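Long-range contacts in Endonuclease/exonuclease/phosphatase domain-containing protein (Enterococcus faecalis, PDB 3L1W), which is functionally uncharacterised but belongs to the endonuclease/exonuclease/phosphatase family and may act as a 3'-5' RNA exonuclease: residues A[2-7]-A[34-39]; A[74-79]-A[128-133]; A[213-218]-A[240-245]. All coordinates share one frame; numbering follows the deposited sequence.

Contact 1 of 3, residues A[2-7]-A[34-39]; sequences KIATYN and HDWSLC. With SO4 (sulfate ion), chain G.
Strand 2-7 pairs in parallel with the start of strand 38-44, and Trp36, in the turn leading there from helix 20-34, lays its indole against the first strand. Its CB rests 3.5 Å from Lys2 O. With CG set beside the backbone N (chi1 -47°), the ring swings back across it. CD1, at the ring edge, comes within 4.1 Å of Lys2 CB. Ala4 CB stands over the five-membered ring, 3.5 Å from its centroid and 16° off the normal, a CH-pi contact in which the single methyl lies flat against the indole. The CB of His34 covers the opposite face toward the rim. On the pyrrole edge NE1 donates to Glu246 OE1, while the other carboxylate oxygen of Glu246 forms a salt bridge with Lys2 NZ.

Beside the indole the backbones join. Ser37 N donates to Lys2 O at 2.8 Å and Ala4 N to Leu38 O at 3.1 Å; both bonds are bent, though each donor lies in the carbonyl plane. A CA-H...O contact, Cys39 CA to Ala4 O at 3.2 Å, continues the pairing. Beyond it Cys39 SG packs between Ala4 and Tyr6. On the other sheet face Ile3 and Leu38 lie side by side, with Ile3 CG2 3.9 Å from Leu38 CG, branched aliphatic chains suited to a buried surface. Asp35, first after helix 20-34 to leave helical angles, turns the chain with positive phi toward strand 38-44, completing the beta-alpha-beta unit.

At the outer end one sulfate oxygen, O4, is gripped by Lys2 N and by Ser37 OG, the latter at 2.5 Å; Lys82 also binds the ion. The sulfate probably came from the crystallisation liquor, so these donors imply a local affinity for anions, not a proven substrate site.

Contact 2 of 3, residues A[74-79]-A[128-133]; sequences LAILYN and VINVHL
One face of the flat Asn130 carboxamide is covered by Leu74, whose CD1 lies over CG at 4.2 Å. From the amide's nitrogen end, ND2 comes 2.8 Å from Ala75 O. ND2 donates to Ile41 O, and OD1 accepts from Gln42 NE2, so partners on strand 38-44, next to strand 73-78 in the opposing sheet, hold both ends of this buried group and fix its rotation. The Tyr78 ring has Ile76 O at its edge, in plane, and meets Phe117 edge-to-face.

Strands 74-78 and 128-132 belong to different sheets. Their axes pass 8.1 Å apart at 144°, the face-to-face packing of two beta sheets at the heart of the DNase I-like alpha/beta sandwich. Such an interface favours branched aliphatics: Ile76 and Val128 overlap antiparallel, flank to flank, with Ile76 CD1 touching Val128 CG1 at 4.2 Å, and Phe117 of strand 111-119 packs against both. Asn130 brings a polar group into this layer, its CG, anti to the backbone N (chi1 -172°), carrying the amide across to the other sheet. Leu74 forks around this end of the interface, its CD2 meeting His132 CB at 3.9 Å while the imidazole turns away toward Arg110 and Asp166.

Contact 3 of 3, residues A[213-218]-A[240-245]; sequences EIDYIY and SDHFPL
Asp215 and His242 adopt the same first torsion, CG beside the backbone N and anti to the carbonyl carbon, at -59° and -64° respectively, and these settings bring carboxylate and imidazole together. His242 ND1 donates to Asp215 OD2 over only 2.6 Å. The bond is nearly straight, lies in the plane of the ring and uses the syn lone pair of OD2, although the carboxylate itself is turned 61° from the imidazole. OD2 is further bonded to Thr198 OG1, so two partners hold that oxygen.

Other side chains meet the ring as well. Ile214 sends CD1 to within 3.6 Å of His242 CE1, its chain roughly perpendicular to that of the histidine, and Phe199 meets the ring edge-to-face. Asp241 OD1 also lies at the ring edge, in plane. Behind the polar pair, Leu245 extends with CG anti to its backbone N and pushes CD2 to 3.5 Å from Asp215 O and 3.9 Å from Ile217 CG1. Ile217 answers in the opposite direction, its CD1 reaching Leu245 O at 3.6 Å. Compact aliphatics suit this seam, where strand 215-220 of one sheet faces the start of strand 245-251 of the other.

Residues 240-244 spell the SDHFP signature of the endonuclease/exonuclease/phosphatase family, in which the equivalent histidine is catalytic in well-studied nucleases and is oriented by an aspartate. The arrangement here is consistent with that role: with ND1 tied to a buried carboxylate, the negative charge would probably raise the basicity of the imidazole and keep NE2 turned toward the presumed active site.

In the fold
All three contacts are buried but hold different parts of the two-sheet sandwich. Contact 1 lies within one sheet, bonded mainly through backbones, and alone reaches a partly exposed residue, Lys2, and the sulfate. Contacts 2 and 3 bridge the two sheets and rely on side chains: apolar packing around one amide in contact 2, a short histidine-carboxylate bond in contact 3. Contact 1 links the others: Cys39 N probably bonds to Leu77 O of the next strand, and Thr5 N to Leu245 O on the other side. Asn7 O probably bonds to Ser240 OG, bringing strand 2-7 to the family signature. Contacts 2 and 3 do not touch, their nearest atoms being about 6 Å apart.

Contact 1 of 3, residues A[2-7]-A[34-39]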
loop_
_atom_site.group_PDB
_atom_site.type_symbol
_atom_site.label_atom_id
_atom_site.label_comp_id
_atom_site.label_asym_id
_atom_site.label_seq_id
_atom_site.Cartn_x
_atom_site.Cartn_y
_atom_site.Cartn_z
ATOM N N LYS A 2 -6.892 -10.067 5.005
ATOM C CA LYS A 2 -6.624 -8.665 5.274
ATOM C C LYS A 2 -7.893 -7.916 5.675
ATOM O O LYS A 2 -8.941 -8.039 5.036
ATOM C CB LYS A 2 -5.936 -7.991 4.077
ATOM C CG LYS A 2 -4.550 -8.569 3.808
ATOM C CD LYS A 2 -3.677 -7.652 2.962
ATOM C CE LYS A 2 -3.082 -6.515 3.789
ATOM N NZ LYS A 2 -1.912 -5.868 3.107
ATOM N N ILE A 3 -7.779 -7.160 6.758
ATOM C CA ILE A 3 -8.897 -6.428 7.324
ATOM C C ILE A 3 -8.416 -5.028 7.655
ATOM O O ILE A 3 -7.220 -4.803 7.848
ATOM C CB ILE A 3 -9.391 -7.095 8.621
ATOM C CG1 ILE A 3 -8.270 -7.095 9.678
ATOM C CG2 ILE A 3 -9.869 -8.532 8.333
ATOM C CD1 ILE A 3 -8.643 -7.725 11.013
ATOM N N ALA A 4 -9.335 -4.078 7.744
ATOM C CA ALA A 4 -8.922 -2.703 8.036
ATOM C C ALA A 4 -10.022 -1.941 8.751
ATOM O O ALA A 4 -11.187 -2.345 8.746
ATOM C CB ALA A 4 -8.560 -1.981 6.744
ATOM N N THR A 5 -9.638 -0.830 9.365
ATOM C CA THR A 5 -10.600 0.117 9.898
ATOM C C THR A 5 -10.184 1.507 9.414
ATOM O O THR A 5 -8.998 1.811 9.301
ATOM C CB THR A 5 -10.704 0.037 11.441
ATOM O OG1 THR A 5 -11.617 1.035 11.921
ATOM C CG2 THR A 5 -9.339 0.243 12.102
ATOM N N TYR A 6 -11.164 2.349 9.106
ATOM C CA TYR A 6 -10.860 3.656 8.527
ATOM C C TYR A 6 -11.956 4.635 8.914
ATOM O O TYR A 6 -13.122 4.477 8.515
ATOM C CB TYR A 6 -10.782 3.514 7.003
ATOM C CG TYR A 6 -10.187 4.676 6.225
ATOM C CD1 TYR A 6 -9.426 5.667 6.848
ATOM C CD2 TYR A 6 -10.369 4.761 4.844
ATOM C CE1 TYR A 6 -8.868 6.708 6.111
ATOM C CE2 TYR A 6 -9.817 5.789 4.108
ATOM C CZ TYR A 6 -9.073 6.762 4.738
ATOM O OH TYR A 6 -8.541 7.787 3.973
ATOM N N ASN A 7 -11.591 5.622 9.723
ATOM C CA ASN A 7 -12.474 6.728 10.021
ATOM C C ASN A 7 -12.286 7.726 8.893
ATOM O O ASN A 7 -11.202 8.314 8.757
ATOM C CB ASN A 7 -12.105 7.343 11.378
ATOM C CG ASN A 7 -12.986 8.523 11.750
ATOM O OD1 ASN A 7 -13.387 9.310 10.898
ATOM N ND2 ASN A 7 -13.284 8.656 13.035
ATOM N N HIS A 34 -6.437 -0.900 -1.837
ATOM C CA HIS A 34 -5.998 -1.815 -0.790
ATOM C C HIS A 34 -6.794 -3.123 -0.756
ATOM O O HIS A 34 -6.234 -4.182 -0.425
ATOM C CB HIS A 34 -5.892 -1.093 0.553
ATOM C CG HIS A 34 -4.808 -0.061 0.554
ATOM N ND1 HIS A 34 -3.485 -0.381 0.775
ATOM C CD2 HIS A 34 -4.834 1.267 0.282
ATOM C CE1 HIS A 34 -2.747 0.710 0.671
ATOM N NE2 HIS A 34 -3.539 1.722 0.364
ATOM N N ASP A 35 -8.078 -3.044 -1.114
ATOM C CA ASP A 35 -8.842 -4.220 -1.519
ATOM C C ASP A 35 -8.863 -5.315 -0.451
ATOM O O ASP A 35 -8.694 -6.500 -0.753
ATOM C CB ASP A 35 -8.234 -4.765 -2.815
ATOM C CG ASP A 35 -9.120 -5.771 -3.516
ATOM O OD1 ASP A 35 -10.355 -5.645 -3.457
ATOM O OD2 ASP A 35 -8.558 -6.677 -4.167
ATOM N N TRP A 36 -9.079 -4.914 0.796
ATOM C CA TRP A 36 -9.145 -5.859 1.912
ATOM C C TRP A 36 -10.348 -6.793 1.790
ATOM O O TRP A 36 -11.244 -6.549 0.977
ATOM C CB TRP A 36 -9.265 -5.096 3.233
ATOM C CG TRP A 36 -8.304 -3.940 3.403
ATOM C CD1 TRP A 36 -6.975 -4.007 3.733
ATOM C CD2 TRP A 36 -8.619 -2.545 3.300
ATOM N NE1 TRP A 36 -6.445 -2.732 3.821
ATOM C CE2 TRP A 36 -7.436 -1.823 3.561
ATOM C CE3 TRP A 36 -9.787 -1.836 2.993
ATOM C CZ2 TRP A 36 -7.388 -0.432 3.536
ATOM C CZ3 TRP A 36 -9.742 -0.458 2.973
ATOM C CH2 TRP A 36 -8.552 0.233 3.248
ATOM N N SER A 37 -10.369 -7.866 2.586
ATOM C CA SER A 37 -11.584 -8.676 2.704
ATOM C C SER A 37 -12.727 -7.857 3.271
ATOM O O SER A 37 -13.879 -7.994 2.834
ATOM C CB SER A 37 -11.370 -9.891 3.615
ATOM O OG SER A 37 -10.670 -10.928 2.956
ATOM N N LEU A 38 -12.420 -7.019 4.259
ATOM C CA LEU A 38 -13.451 -6.198 4.878
ATOM C C LEU A 38 -12.824 -4.978 5.530
ATOM O O LEU A 38 -11.640 -4.996 5.880
ATOM C CB LEU A 38 -14.243 -7.001 5.916
ATOM C CG LEU A 38 -13.446 -7.522 7.107
ATOM C CD1 LEU A 38 -13.517 -6.511 8.250
ATOM C CD2 LEU A 38 -13.997 -8.866 7.567
ATOM N N CYS A 39 -13.624 -3.922 5.683
ATOM C CA CYS A 39 -13.150 -2.682 6.285
ATOM C C CYS A 39 -14.260 -2.095 7.136
ATOM O O CYS A 39 -15.371 -1.881 6.648
ATOM C CB CYS A 39 -12.753 -1.673 5.191
ATOM S SG CYS A 39 -11.919 -0.167 5.823
HETATM S S SO4 G . -7.398 -10.604 1.402
HETATM O O1 SO4 G . -7.568 -9.268 0.825
HETATM O O2 SO4 G . -7.899 -11.580 0.441
HETATM O O3 SO4 G . -5.984 -10.848 1.661
HETATM O O4 SO4 G . -8.167 -10.712 2.641
HETATM O O HOH W 1 -2.849 -2.862 1.789
#

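Contact 2 of 3, residues A[74-79]-A[128-133]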
loop_
_atom_site.group_PDB
_atom_site.type_symbol
_atom_site.label_atom_id
_atom_site.label_comp_id
_atom_site.label_asym_id
_atom_site.label_seq_id
_atom_site.Cartn_x
_atom_site.Cartn_y
_atom_site.Cartn_z
ATOM N N LEU A 74 -22.148 4.237 10.753
ATOM C CA LEU A 74 -21.012 3.342 10.616
ATOM C C LEU A 74 -21.286 2.431 9.437
ATOM O O LEU A 74 -22.439 2.240 9.042
ATOM C CB LEU A 74 -20.860 2.482 11.864
ATOM C CG LEU A 74 -20.705 3.196 13.200
ATOM C CD1 LEU A 74 -20.609 2.186 14.341
ATOM C CD2 LEU A 74 -19.477 4.120 13.176
ATOM N N ALA A 75 -20.228 1.864 8.867
ATOM C CA ALA A 75 -20.405 0.879 7.813
ATOM C C ALA A 75 -19.401 -0.233 7.987
ATOM O O ALA A 75 -18.329 -0.047 8.580
ATOM C CB ALA A 75 -20.244 1.529 6.420
ATOM N N ILE A 76 -19.757 -1.405 7.485
ATOM C CA ILE A 76 -18.775 -2.455 7.289
ATOM C C ILE A 76 -18.806 -2.798 5.816
ATOM O O ILE A 76 -19.838 -3.209 5.293
ATOM C CB ILE A 76 -19.082 -3.708 8.131
ATOM C CG1 ILE A 76 -19.075 -3.356 9.617
ATOM C CG2 ILE A 76 -18.029 -4.797 7.842
ATOM C CD1 ILE A 76 -19.530 -4.494 10.521
ATOM N N LEU A 77 -17.688 -2.551 5.138
ATOM C CA LEU A 77 -17.563 -2.895 3.733
ATOM C C LEU A 77 -16.953 -4.279 3.672
ATOM O O LEU A 77 -16.025 -4.586 4.422
ATOM C CB LEU A 77 -16.633 -1.901 3.023
ATOM C CG LEU A 77 -17.012 -0.424 3.106
ATOM C CD1 LEU A 77 -16.007 0.436 2.346
ATOM C CD2 LEU A 77 -18.424 -0.208 2.566
ATOM N N TYR A 78 -17.459 -5.123 2.786
ATOM C CA TYR A 78 -16.869 -6.450 2.632
ATOM C C TYR A 78 -16.987 -6.964 1.210
ATOM O O TYR A 78 -17.870 -6.558 0.448
ATOM C CB TYR A 78 -17.461 -7.450 3.643
ATOM C CG TYR A 78 -18.945 -7.699 3.497
ATOM C CD1 TYR A 78 -19.417 -8.838 2.856
ATOM C CD2 TYR A 78 -19.868 -6.799 4.002
ATOM C CE1 TYR A 78 -20.783 -9.074 2.734
ATOM C CE2 TYR A 78 -21.238 -7.031 3.882
ATOM C CZ TYR A 78 -21.676 -8.165 3.244
ATOM O OH TYR A 78 -23.029 -8.388 3.123
ATOM N N ASN A 79 -16.073 -7.856 0.855
ATOM C CA ASN A 79 -16.057 -8.471 -0.469
ATOM C C ASN A 79 -16.674 -9.855 -0.360
ATOM O O ASN A 79 -16.108 -10.733 0.294
ATOM C CB ASN A 79 -14.607 -8.576 -0.949
ATOM C CG ASN A 79 -14.473 -9.247 -2.305
ATOM O OD1 ASN A 79 -15.372 -9.942 -2.762
ATOM N ND2 ASN A 79 -13.328 -9.043 -2.953
ATOM N N VAL A 128 -17.327 -9.480 13.718
ATOM C CA VAL A 128 -16.696 -8.163 13.534
ATOM C C VAL A 128 -17.528 -7.101 14.254
ATOM O O VAL A 128 -18.743 -7.036 14.069
ATOM C CB VAL A 128 -16.603 -7.794 12.054
ATOM C CG1 VAL A 128 -16.047 -6.370 11.887
ATOM C CG2 VAL A 128 -15.742 -8.804 11.301
ATOM N N ILE A 129 -16.879 -6.275 15.076
ATOM C CA ILE A 129 -17.565 -5.206 15.798
ATOM C C ILE A 129 -16.915 -3.879 15.424
ATOM O O ILE A 129 -15.732 -3.685 15.658
ATOM C CB ILE A 129 -17.454 -5.380 17.330
ATOM C CG1 ILE A 129 -17.951 -6.768 17.767
ATOM C CG2 ILE A 129 -18.229 -4.280 18.045
ATOM C CD1 ILE A 129 -17.652 -7.096 19.238
ATOM N N ASN A 130 -17.701 -2.983 14.837
ATOM C CA ASN A 130 -17.236 -1.663 14.409
ATOM C C ASN A 130 -17.415 -0.685 15.561
ATOM O O ASN A 130 -18.542 -0.401 15.969
ATOM C CB ASN A 130 -18.038 -1.202 13.190
ATOM C CG ASN A 130 -17.480 0.064 12.561
ATOM O OD1 ASN A 130 -16.761 0.822 13.205
ATOM N ND2 ASN A 130 -17.827 0.300 11.298
ATOM N N VAL A 131 -16.290 -0.191 16.079
ATOM C CA VAL A 131 -16.241 0.681 17.245
ATOM C C VAL A 131 -16.124 2.167 16.882
ATOM O O VAL A 131 -15.258 2.544 16.101
ATOM C CB VAL A 131 -14.988 0.325 18.088
ATOM C CG1 VAL A 131 -14.820 1.293 19.243
ATOM C CG2 VAL A 131 -15.083 -1.126 18.598
ATOM N N HIS A 132 -16.977 3.013 17.460
ATOM C CA HIS A 132 -16.685 4.446 17.480
ATOM C C HIS A 132 -17.155 5.038 18.791
ATOM O O HIS A 132 -18.336 5.339 18.961
ATOM C CB HIS A 132 -17.323 5.194 16.305
ATOM C CG HIS A 132 -16.795 6.585 16.139
ATOM N ND1 HIS A 132 -17.334 7.491 15.249
ATOM C CD2 HIS A 132 -15.765 7.221 16.747
ATOM C CE1 HIS A 132 -16.665 8.630 15.327
ATOM N NE2 HIS A 132 -15.706 8.492 16.226
ATOM N N LEU A 133 -16.225 5.203 19.722
ATOM C CA LEU A 133 -16.603 5.620 21.073
ATOM C C LEU A 133 -16.676 7.129 21.157
ATOM O O LEU A 133 -16.120 7.823 20.315
ATOM C CB LEU A 133 -15.621 5.073 22.113
ATOM C CG LEU A 133 -15.437 3.553 22.100
ATOM C CD1 LEU A 133 -14.461 3.112 23.173
ATOM C CD2 LEU A 133 -16.780 2.855 22.275
#

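Contact 3 of 3, residues A[213-218]-A[240-245]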
loop_
_atom_site.group_PDB
_atom_site.type_symbol
_atom_site.label_atom_id
_atom_site.label_comp_id
_atom_site.label_asym_id
_atom_site.label_seq_id
_atom_site.Cartn_x
_atom_site.Cartn_y
_atom_site.Cartn_z
ATOM N N GLU A 213 -2.826 8.106 18.822
ATOM C CA GLU A 213 -3.116 6.685 18.660
ATOM C C GLU A 213 -4.522 6.408 19.169
ATOM O O GLU A 213 -4.719 6.055 20.341
ATOM C CB GLU A 213 -2.114 5.832 19.440
ATOM C CG GLU A 213 -0.681 5.983 18.976
ATOM C CD GLU A 213 0.320 5.324 19.907
ATOM O OE1 GLU A 213 -0.097 4.665 20.885
ATOM O OE2 GLU A 213 1.532 5.481 19.661
ATOM N N ILE A 214 -5.508 6.578 18.297
ATOM C CA ILE A 214 -6.892 6.434 18.739
ATOM C C ILE A 214 -7.681 5.347 17.997
ATOM O O ILE A 214 -8.746 4.940 18.454
ATOM C CB ILE A 214 -7.662 7.781 18.701
ATOM C CG1 ILE A 214 -7.675 8.387 17.290
ATOM C CG2 ILE A 214 -7.073 8.762 19.733
ATOM C CD1 ILE A 214 -8.489 9.694 17.210
ATOM N N ASP A 215 -7.134 4.858 16.886
ATOM C CA ASP A 215 -7.768 3.760 16.145
ATOM C C ASP A 215 -7.045 2.468 16.463
ATOM O O ASP A 215 -5.824 2.467 16.577
ATOM C CB ASP A 215 -7.696 4.026 14.645
ATOM C CG ASP A 215 -8.382 5.312 14.259
ATOM O OD1 ASP A 215 -9.623 5.344 14.287
ATOM O OD2 ASP A 215 -7.680 6.296 13.946
ATOM N N TYR A 216 -7.799 1.376 16.588
ATOM C CA TYR A 216 -7.268 0.091 17.034
ATOM C C TYR A 216 -7.912 -1.085 16.324
ATOM O O TYR A 216 -9.082 -1.032 15.930
ATOM C CB TYR A 216 -7.495 -0.088 18.541
ATOM C CG TYR A 216 -6.703 0.879 19.380
ATOM C CD1 TYR A 216 -5.510 0.493 19.982
ATOM C CD2 TYR A 216 -7.130 2.189 19.546
ATOM C CE1 TYR A 216 -4.770 1.389 20.737
ATOM C CE2 TYR A 216 -6.391 3.092 20.283
ATOM C CZ TYR A 216 -5.222 2.687 20.879
ATOM O OH TYR A 216 -4.498 3.585 21.620
ATOM N N ILE A 217 -7.133 -2.153 16.181
ATOM C CA ILE A 217 -7.664 -3.439 15.773
ATOM C C ILE A 217 -7.333 -4.424 16.883
ATOM O O ILE A 217 -6.182 -4.836 17.044
ATOM C CB ILE A 217 -7.082 -3.904 14.421
ATOM C CG1 ILE A 217 -7.495 -2.938 13.310
ATOM C CG2 ILE A 217 -7.535 -5.328 14.095
ATOM C CD1 ILE A 217 -6.920 -3.325 11.922
ATOM N N TYR A 218 -8.352 -4.770 17.663
ATOM C CA TYR A 218 -8.207 -5.720 18.765
ATOM C C TYR A 218 -8.678 -7.095 18.310
ATOM O O TYR A 218 -9.691 -7.215 17.609
ATOM C CB TYR A 218 -9.026 -5.261 19.982
ATOM C CG TYR A 218 -8.285 -4.317 20.907
ATOM C CD1 TYR A 218 -7.372 -4.808 21.829
ATOM C CD2 TYR A 218 -8.526 -2.944 20.883
ATOM C CE1 TYR A 218 -6.693 -3.959 22.692
ATOM C CE2 TYR A 218 -7.855 -2.077 21.747
ATOM C CZ TYR A 218 -6.940 -2.597 22.649
ATOM O OH TYR A 218 -6.269 -1.768 23.514
ATOM N N SER A 240 -8.350 11.439 4.561
ATOM C CA SER A 240 -9.097 11.613 5.806
ATOM C C SER A 240 -8.140 12.176 6.846
ATOM O O SER A 240 -6.920 12.202 6.607
ATOM C CB SER A 240 -9.659 10.279 6.315
ATOM O OG SER A 240 -10.324 10.480 7.566
ATOM N N ASP A 241 -8.669 12.627 7.988
ATOM C CA ASP A 241 -7.798 13.082 9.072
ATOM C C ASP A 241 -7.304 11.928 9.945
ATOM O O ASP A 241 -6.548 12.138 10.897
ATOM C CB ASP A 241 -8.422 14.224 9.910
ATOM C CG ASP A 241 -9.782 13.870 10.507
ATOM O OD1 ASP A 241 -10.320 12.773 10.250
ATOM O OD2 ASP A 241 -10.321 14.729 11.240
ATOM N N HIS A 242 -7.737 10.709 9.608
ATOM C CA HIS A 242 -7.117 9.491 10.133
ATOM C C HIS A 242 -6.417 8.749 9.005
ATOM O O HIS A 242 -6.849 8.820 7.854
ATOM C CB HIS A 242 -8.175 8.524 10.666
ATOM C CG HIS A 242 -8.958 9.036 11.829
ATOM N ND1 HIS A 242 -9.003 8.377 13.041
ATOM C CD2 HIS A 242 -9.779 10.105 11.948
ATOM C CE1 HIS A 242 -9.789 9.043 13.870
ATOM N NE2 HIS A 242 -10.283 10.086 13.226
ATOM N N PHE A 243 -5.378 7.995 9.338
ATOM C CA PHE A 243 -4.870 6.974 8.415
ATOM C C PHE A 243 -5.717 5.719 8.583
ATOM O O PHE A 243 -6.132 5.398 9.696
ATOM C CB PHE A 243 -3.430 6.585 8.767
ATOM C CG PHE A 243 -2.442 7.705 8.647
ATOM C CD1 PHE A 243 -2.478 8.553 7.553
ATOM C CD2 PHE A 243 -1.453 7.887 9.610
ATOM C CE1 PHE A 243 -1.547 9.585 7.425
ATOM C CE2 PHE A 243 -0.515 8.909 9.486
ATOM C CZ PHE A 243 -0.564 9.760 8.396
ATOM N N PRO A 244 -5.955 4.981 7.485
ATOM C CA PRO A 244 -6.476 3.623 7.667
ATOM C C PRO A 244 -5.489 2.784 8.472
ATOM O O PRO A 244 -4.259 2.986 8.410
ATOM C CB PRO A 244 -6.554 3.066 6.231
ATOM C CG PRO A 244 -6.496 4.279 5.333
ATOM C CD PRO A 244 -5.685 5.300 6.076
ATOM N N LEU A 245 -6.030 1.821 9.205
ATOM C CA LEU A 245 -5.231 0.882 9.969
ATOM C C LEU A 245 -5.615 -0.484 9.449
ATOM O O LEU A 245 -6.802 -0.815 9.397
ATOM C CB LEU A 245 -5.585 0.990 11.460
ATOM C CG LEU A 245 -4.968 0.007 12.450
ATOM C CD1 LEU A 245 -3.446 0.072 12.397
ATOM C CD2 LEU A 245 -5.482 0.323 13.873
#